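Side-chain contacts in heme oxygenase (Chlamydomonas reinhardtii, PDB 4RAJ), which probably catalyses the oxidative opening of the heme ring to biliverdin, as other heme oxygenases do, and was crystallised here without heme: residues A[83-86]-A[87-90]; A[134-137]-A[138-141]; A[193-196]-A[197-200]. All coordinates share one frame; numbering follows the deposited sequence.

Contact 1 (A[83-86]-A[87-90]); sequences SKFK and DVLK
Two amides converge on the carbonyl oxygen of Phe85. Leu89 N reaches Phe85 O at 2.9 Å and lies almost in line with the carbonyl (C=O...N angle 170°), an i to i+4 helical bond. Val88 N comes to 3.0 Å of Phe85 O, but its N-H points well off the acceptor (120°), so this second bond is weak. One residue on, Lys90 N donates to Lys86 O over 2.9 Å. The apolar contacts follow the same spacing. Leu89 CD1 meets Phe85 CB at 3.8 Å. With CG1 of Val88 anti to the carbonyl carbon (chi1 -62°), its CG2 falls between the backbone N and the carbonyl carbon, tight against Phe85 O at 3.0 Å and obliquely against the ring at Phe85 CD2, 3.8 Å away. The CG methylenes of Lys86 and Lys90 come near each other obliquely, and both side chains rest on Leu75 of helix 50-76; the Lys90 ammonium forms a salt bridge with Asp72. Two waters complete the start of the turn: one accepts from Asp87 N at 2.9 Å, the other from Val88 N at 3.1 Å, and both give weak bonds to Lys84 O, which also receives Gln194 NE2. The Phe85 ring runs on into the core, edge-to-face with Trp198 and against Phe191 and Leu141. Because Lys90 already leaves helical backbone angles, helix 86-89 amounts to little more than a single turn in the connection between helix 50-76 and helix 96-107 of the all-helical heme oxygenase fold.

Contact 2 (A[134-137]-A[138-141]); sequences RSSP and ALLL
Ser136 and Pro137 meet Leu139 and Leu140 through two backbone hydrogen bonds, each spanning three residues. Leu139 N donates to Ser136 O at 3.1 Å, and Leu140 N to Pro137 O at 3.0 Å. In both the donor stands above the carbonyl plane, 38° out of it for Ser136 O and 56° for Pro137 O, which fits tightly wound, i to i+3 geometry. Pro137 N carries no hydrogen, and little is lost by this at the start of a turn, where an amide has no earlier carbonyl within the turn to bond. This is the turn by which the heme oxygenase fold passes from helix 120-135 into helix 140-151: Ser136 is extended, and helical backbone angles follow from Pro137 onward.

The remaining contacts are van der Waals. Leu139 brings CD1 to 3.6 Å from Ser136 OG, and its CG follows at 4.0 Å from the same oxygen. The hydroxyl is in place for this because chi1 of Ser136 (43°) sets OG between the backbone N and the carbonyl carbon. Leu140 instead lies over the next carbonyl, with CB 3.2 Å and CG 3.4 Å from Pro137 O. Beyond the turn the two leucines serve different helices, Leu140 packing on Leu67, Ala70 and Leu71 of helix 50-76, and Leu139 on Leu206 and Leu210 of helix 204-227. With an alanine at Leu139, a gap is likely to open against Leu206 and Leu210, and Ser136 OG would lose its methyl neighbour. Pro137 itself packs against Ala74, Lys77 and Asp79.

Contact 3 (A[193-196]-A[197-200]); sequences KQFD and EWGA
Residues 193-200 form a continuous stretch of helix 184-200 in the all-helical heme oxygenase fold, and its regular i to i+4 bonding is the frame for the side chains. Trp198 N donates to Gln194 O at 2.8 Å with an N-H...O angle of 169°, and three further amides, those of Glu197, Gly199 and Ala200, bond to Lys193 O, Phe195 O and Asp196 O.

On the outer face Lys193 and Glu197, one turn apart, lie side by side and point the same way. Lys193 NZ forms a salt bridge with Glu197 OE2, a long one at 3.6 Å, and the methylene CE of Lys193 lies 3.8 Å from that same oxygen. Lys193 starts with CG opposite the backbone N (chi1 179°); its extended part lies beside Glu197, and the bend at its last torsion sets NZ on the side of Glu197 OE2.

On the inner face Phe195 and Trp198 cross obliquely, the nearest atoms being Phe195 CE1 and Trp198 CZ3 at 4.1 Å. The indole turns an edge to the backbone, with Phe195 O lying near its plane, and its NE1 bonds to Asp81. The Phe195 ring also meets those of Tyr145 and Phe191 at shallow interplanar angles, while Asp196 ties the helix to the N-terminal region by bonding Thr21 OG1 through OD2. A water links the Glu197 carboxylate to the backbone: it donates to Lys193 O at 2.6 Å and, weakly, to Glu197 OE2 at 3.2 Å.

Overall arrangement
From the N terminus the contacts follow in series; each joins adjacent segments, so none closes a long loop, nests in or crosses another. Contact 1 is a short turn after helix 80-84, contact 2 the passage from helix 120-135 to helix 140-151, and contact 3 lies within the C-terminal part of helix 184-200. All three touch. Phe85 CE1 of contact 1 packs 3.5 Å from Leu141 CD1 of contact 2 and 3.7 Å from Trp198 CG of contact 3, so the region of helix 86-89, helix 140-151 and helix 184-200 meet around Phe85, Leu141 and Trp198. Helix 140-151 continues to Thr146, Gln147 and Ala150, which line the pocket of the bound polyether.

Contact 1 (A[83-86]-A[87-90])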
loop_
_atom_site.group_PDB
_atom_site.type_symbol
_atom_site.label_atom_id
_atom_site.label_comp_id
_atom_site.label_asym_id
_atom_site.label_seq_id
_atom_site.Cartn_x
_atom_site.Cartn_y
_atom_site.Cartn_z
ATOM N N SER A 83 -6.463 17.354 4.191
ATOM C CA SER A 83 -6.637 18.330 3.123
ATOM C C SER A 83 -5.332 19.037 2.780
ATOM O O SER A 83 -5.115 19.413 1.629
ATOM C CB SER A 83 -7.704 19.353 3.489
ATOM O OG SER A 83 -8.962 18.717 3.593
ATOM N N LYS A 84 -4.450 19.189 3.761
ATOM C CA LYS A 84 -3.158 19.805 3.497
ATOM C C LYS A 84 -2.348 18.985 2.504
ATOM O O LYS A 84 -1.469 19.517 1.834
ATOM C CB LYS A 84 -2.373 19.996 4.796
ATOM C CG LYS A 84 -2.965 21.062 5.704
ATOM C CD LYS A 84 -2.166 21.207 6.991
ATOM C CE LYS A 84 -2.690 22.349 7.855
ATOM N NZ LYS A 84 -2.501 23.668 7.207
ATOM N N PHE A 85 -2.667 17.695 2.400
ATOM C CA PHE A 85 -1.919 16.758 1.567
ATOM C C PHE A 85 -2.612 16.465 0.234
ATOM O O PHE A 85 -2.135 15.639 -0.539
ATOM C CB PHE A 85 -1.700 15.431 2.321
ATOM C CG PHE A 85 -0.681 15.520 3.430
ATOM C CD1 PHE A 85 -0.986 16.156 4.627
ATOM C CD2 PHE A 85 0.584 14.975 3.267
ATOM C CE1 PHE A 85 -0.043 16.253 5.650
ATOM C CE2 PHE A 85 1.528 15.057 4.280
ATOM C CZ PHE A 85 1.212 15.694 5.482
ATOM N N LYS A 86 -3.737 17.126 -0.019
ATOM C CA LYS A 86 -4.527 16.854 -1.223
ATOM C C LYS A 86 -3.693 16.802 -2.507
ATOM O O LYS A 86 -3.832 15.870 -3.299
ATOM C CB LYS A 86 -5.639 17.894 -1.375
ATOM C CG LYS A 86 -6.457 17.738 -2.650
ATOM C CD LYS A 86 -7.895 18.170 -2.420
ATOM C CE LYS A 86 -8.712 18.122 -3.698
ATOM N NZ LYS A 86 -10.160 18.347 -3.419
ATOM N N ASP A 87 -2.813 17.777 -2.716
ATOM C CA ASP A 87 -2.036 17.795 -3.963
ATOM C C ASP A 87 -1.089 16.588 -4.104
ATOM O O ASP A 87 -0.955 16.033 -5.196
ATOM C CB ASP A 87 -1.245 19.096 -4.083
ATOM C CG ASP A 87 -2.143 20.312 -4.279
ATOM O OD1 ASP A 87 -3.319 20.141 -4.677
ATOM O OD2 ASP A 87 -1.665 21.440 -4.039
ATOM N N VAL A 88 -0.461 16.166 -3.007
ATOM C CA VAL A 88 0.479 15.047 -3.073
ATOM C C VAL A 88 -0.265 13.699 -3.089
ATOM O O VAL A 88 0.229 12.712 -3.631
ATOM C CB VAL A 88 1.512 15.084 -1.896
ATOM C CG1 VAL A 88 2.370 16.352 -1.966
ATOM C CG2 VAL A 88 0.833 14.988 -0.540
ATOM N N LEU A 89 -1.472 13.669 -2.536
ATOM C CA LEU A 89 -2.268 12.438 -2.531
ATOM C C LEU A 89 -2.968 12.173 -3.859
ATOM O O LEU A 89 -3.014 11.040 -4.342
ATOM C CB LEU A 89 -3.326 12.486 -1.418
ATOM C CG LEU A 89 -2.841 12.412 0.021
ATOM C CD1 LEU A 89 -4.006 12.655 0.984
ATOM C CD2 LEU A 89 -2.214 11.060 0.286
ATOM N N LYS A 90 -3.528 13.227 -4.439
ATOM C CA LYS A 90 -4.397 13.083 -5.588
ATOM C C LYS A 90 -3.651 13.306 -6.897
ATOM O O LYS A 90 -4.274 13.473 -7.934
ATOM C CB LYS A 90 -5.575 14.056 -5.479
ATOM C CG LYS A 90 -6.344 13.951 -4.156
ATOM C CD LYS A 90 -7.041 12.608 -4.003
ATOM C CE LYS A 90 -8.024 12.360 -5.126
ATOM N NZ LYS A 90 -8.826 11.132 -4.882
HETATM O O HOH W 1 -2.540 20.242 -1.256
HETATM O O HOH W 2 -0.016 18.373 -0.946
#

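Contact 2 (A[134-137]-A[138-141])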
loop_
_atom_site.group_PDB
_atom_site.type_symbol
_atom_site.label_atom_id
_atom_site.label_comp_id
_atom_site.label_asym_id
_atom_site.label_seq_id
_atom_site.Cartn_x
_atom_site.Cartn_y
_atom_site.Cartn_z
ATOM N N ARG A 134 -13.013 7.617 10.127
ATOM C CA ARG A 134 -14.108 8.204 10.885
ATOM C C ARG A 134 -13.610 9.056 12.045
ATOM O O ARG A 134 -14.016 10.204 12.185
ATOM C CB ARG A 134 -15.037 7.107 11.409
ATOM C CG ARG A 134 -16.357 6.983 10.656
ATOM C CD ARG A 134 -16.818 5.530 10.537
ATOM N NE ARG A 134 -16.487 4.728 11.716
ATOM C CZ ARG A 134 -16.043 3.473 11.663
ATOM N NH1 ARG A 134 -15.879 2.874 10.490
ATOM N NH2 ARG A 134 -15.761 2.815 12.779
ATOM N N SER A 135 -12.725 8.501 12.868
ATOM C CA SER A 135 -12.384 9.123 14.148
ATOM C C SER A 135 -11.061 9.908 14.193
ATOM O O SER A 135 -10.948 10.867 14.949
ATOM C CB SER A 135 -12.379 8.053 15.246
ATOM O OG SER A 135 -11.439 7.023 14.984
ATOM N N SER A 136 -10.053 9.521 13.414
ATOM C CA SER A 136 -8.799 10.286 13.409
ATOM C C SER A 136 -8.098 10.225 12.060
ATOM O O SER A 136 -7.111 9.505 11.897
ATOM C CB SER A 136 -7.854 9.783 14.495
ATOM O OG SER A 136 -7.848 8.372 14.539
ATOM N N PRO A 137 -8.601 10.994 11.089
ATOM C CA PRO A 137 -8.120 10.869 9.711
ATOM C C PRO A 137 -6.642 11.198 9.535
ATOM O O PRO A 137 -6.046 10.657 8.620
ATOM C CB PRO A 137 -8.994 11.866 8.941
ATOM C CG PRO A 137 -10.200 12.065 9.803
ATOM C CD PRO A 137 -9.702 11.967 11.206
ATOM N N ALA A 138 -6.051 12.043 10.374
ATOM C CA ALA A 138 -4.625 12.329 10.225
ATOM C C ALA A 138 -3.746 11.061 10.283
ATOM O O ALA A 138 -2.694 11.005 9.631
ATOM C CB ALA A 138 -4.171 13.334 11.291
ATOM N N LEU A 139 -4.177 10.053 11.050
ATOM C CA LEU A 139 -3.396 8.827 11.233
ATOM C C LEU A 139 -3.325 7.998 9.942
ATOM O O LEU A 139 -2.447 7.146 9.792
ATOM C CB LEU A 139 -3.976 7.969 12.378
ATOM C CG LEU A 139 -3.918 8.621 13.770
ATOM C CD1 LEU A 139 -4.315 7.656 14.920
ATOM C CD2 LEU A 139 -2.534 9.214 14.020
ATOM N N LEU A 140 -4.252 8.255 9.024
ATOM C CA LEU A 140 -4.211 7.649 7.690
ATOM C C LEU A 140 -2.916 8.006 6.956
ATOM O O LEU A 140 -2.428 7.240 6.109
ATOM C CB LEU A 140 -5.416 8.110 6.859
ATOM C CG LEU A 140 -6.799 7.594 7.265
ATOM C CD1 LEU A 140 -7.913 8.286 6.433
ATOM C CD2 LEU A 140 -6.846 6.075 7.130
ATOM N N LEU A 141 -2.341 9.159 7.286
ATOM C CA LEU A 141 -1.144 9.619 6.584
ATOM C C LEU A 141 0.064 8.751 6.908
ATOM O O LEU A 141 0.976 8.624 6.088
ATOM C CB LEU A 141 -0.863 11.099 6.906
ATOM C CG LEU A 141 -1.903 12.130 6.446
ATOM C CD1 LEU A 141 -1.613 13.490 7.086
ATOM C CD2 LEU A 141 -1.939 12.271 4.928
#

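Contact 3 (A[193-196]-A[197-200])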
loop_
_atom_site.group_PDB
_atom_site.type_symbol
_atom_site.label_atom_id
_atom_site.label_comp_id
_atom_site.label_asym_id
_atom_site.label_seq_id
_atom_site.Cartn_x
_atom_site.Cartn_y
_atom_site.Cartn_z
ATOM N N LYS A 193 8.602 15.192 2.216
ATOM C CA LYS A 193 8.898 16.556 2.640
ATOM C C LYS A 193 7.736 17.166 3.408
ATOM O O LYS A 193 7.921 17.734 4.486
ATOM C CB LYS A 193 9.242 17.421 1.426
ATOM C CG LYS A 193 9.550 18.875 1.750
ATOM C CD LYS A 193 10.457 19.477 0.682
ATOM C CE LYS A 193 10.636 20.965 0.884
ATOM N NZ LYS A 193 9.327 21.658 0.767
ATOM N N GLN A 194 6.533 17.034 2.865
ATOM C CA GLN A 194 5.364 17.570 3.543
ATOM C C GLN A 194 5.030 16.799 4.819
ATOM O O GLN A 194 4.642 17.402 5.813
ATOM C CB GLN A 194 4.148 17.575 2.627
ATOM C CG GLN A 194 2.929 18.192 3.292
ATOM C CD GLN A 194 1.828 18.518 2.312
ATOM O OE1 GLN A 194 1.871 18.110 1.150
ATOM N NE2 GLN A 194 0.833 19.267 2.772
ATOM N N PHE A 195 5.163 15.475 4.779
ATOM C CA PHE A 195 4.899 14.643 5.955
ATOM C C PHE A 195 5.802 15.048 7.120
ATOM O O PHE A 195 5.361 15.122 8.267
ATOM C CB PHE A 195 5.092 13.161 5.617
ATOM C CG PHE A 195 4.615 12.208 6.692
ATOM C CD1 PHE A 195 3.279 12.158 7.058
ATOM C CD2 PHE A 195 5.498 11.335 7.295
ATOM C CE1 PHE A 195 2.836 11.266 8.030
ATOM C CE2 PHE A 195 5.058 10.444 8.264
ATOM C CZ PHE A 195 3.725 10.414 8.628
ATOM N N ASP A 196 7.064 15.332 6.817
ATOM C CA ASP A 196 8.005 15.760 7.846
ATOM C C ASP A 196 7.699 17.159 8.372
ATOM O O ASP A 196 7.792 17.405 9.578
ATOM C CB ASP A 196 9.435 15.700 7.313
ATOM C CG ASP A 196 10.062 14.335 7.501
ATOM O OD1 ASP A 196 9.540 13.543 8.319
ATOM O OD2 ASP A 196 11.089 14.058 6.851
ATOM N N GLU A 197 7.324 18.072 7.479
ATOM C CA GLU A 197 7.010 19.441 7.893
ATOM C C GLU A 197 5.728 19.516 8.702
ATOM O O GLU A 197 5.662 20.193 9.726
ATOM C CB GLU A 197 6.901 20.356 6.675
ATOM C CG GLU A 197 8.204 21.021 6.326
ATOM C CD GLU A 197 8.229 21.533 4.908
ATOM O OE1 GLU A 197 7.138 21.782 4.347
ATOM O OE2 GLU A 197 9.343 21.675 4.359
ATOM N N TRP A 198 4.703 18.826 8.224
ATOM C CA TRP A 198 3.432 18.789 8.924
ATOM C C TRP A 198 3.579 18.033 10.259
ATOM O O TRP A 198 3.078 18.472 11.307
ATOM C CB TRP A 198 2.367 18.147 8.030
ATOM C CG TRP A 198 1.127 17.772 8.762
ATOM C CD1 TRP A 198 0.049 18.571 9.019
ATOM C CD2 TRP A 198 0.830 16.497 9.341
ATOM N NE1 TRP A 198 -0.900 17.873 9.724
ATOM C CE2 TRP A 198 -0.447 16.593 9.932
ATOM C CE3 TRP A 198 1.519 15.278 9.409
ATOM C CZ2 TRP A 198 -1.048 15.519 10.599
ATOM C CZ3 TRP A 198 0.919 14.209 10.070
ATOM C CH2 TRP A 198 -0.354 14.340 10.648
ATOM N N GLY A 199 4.293 16.911 10.218
ATOM C CA GLY A 199 4.452 16.061 11.388
ATOM C C GLY A 199 5.141 16.786 12.537
ATOM O O GLY A 199 4.761 16.635 13.692
ATOM N N ALA A 200 6.148 17.588 12.211
ATOM C CA ALA A 200 6.886 18.334 13.225
ATOM C C ALA A 200 6.020 19.387 13.928
ATOM O O ALA A 200 6.342 19.812 15.036
ATOM C CB ALA A 200 8.104 18.987 12.604
HETATM O O HOH W 3 10.202 18.717 5.216
#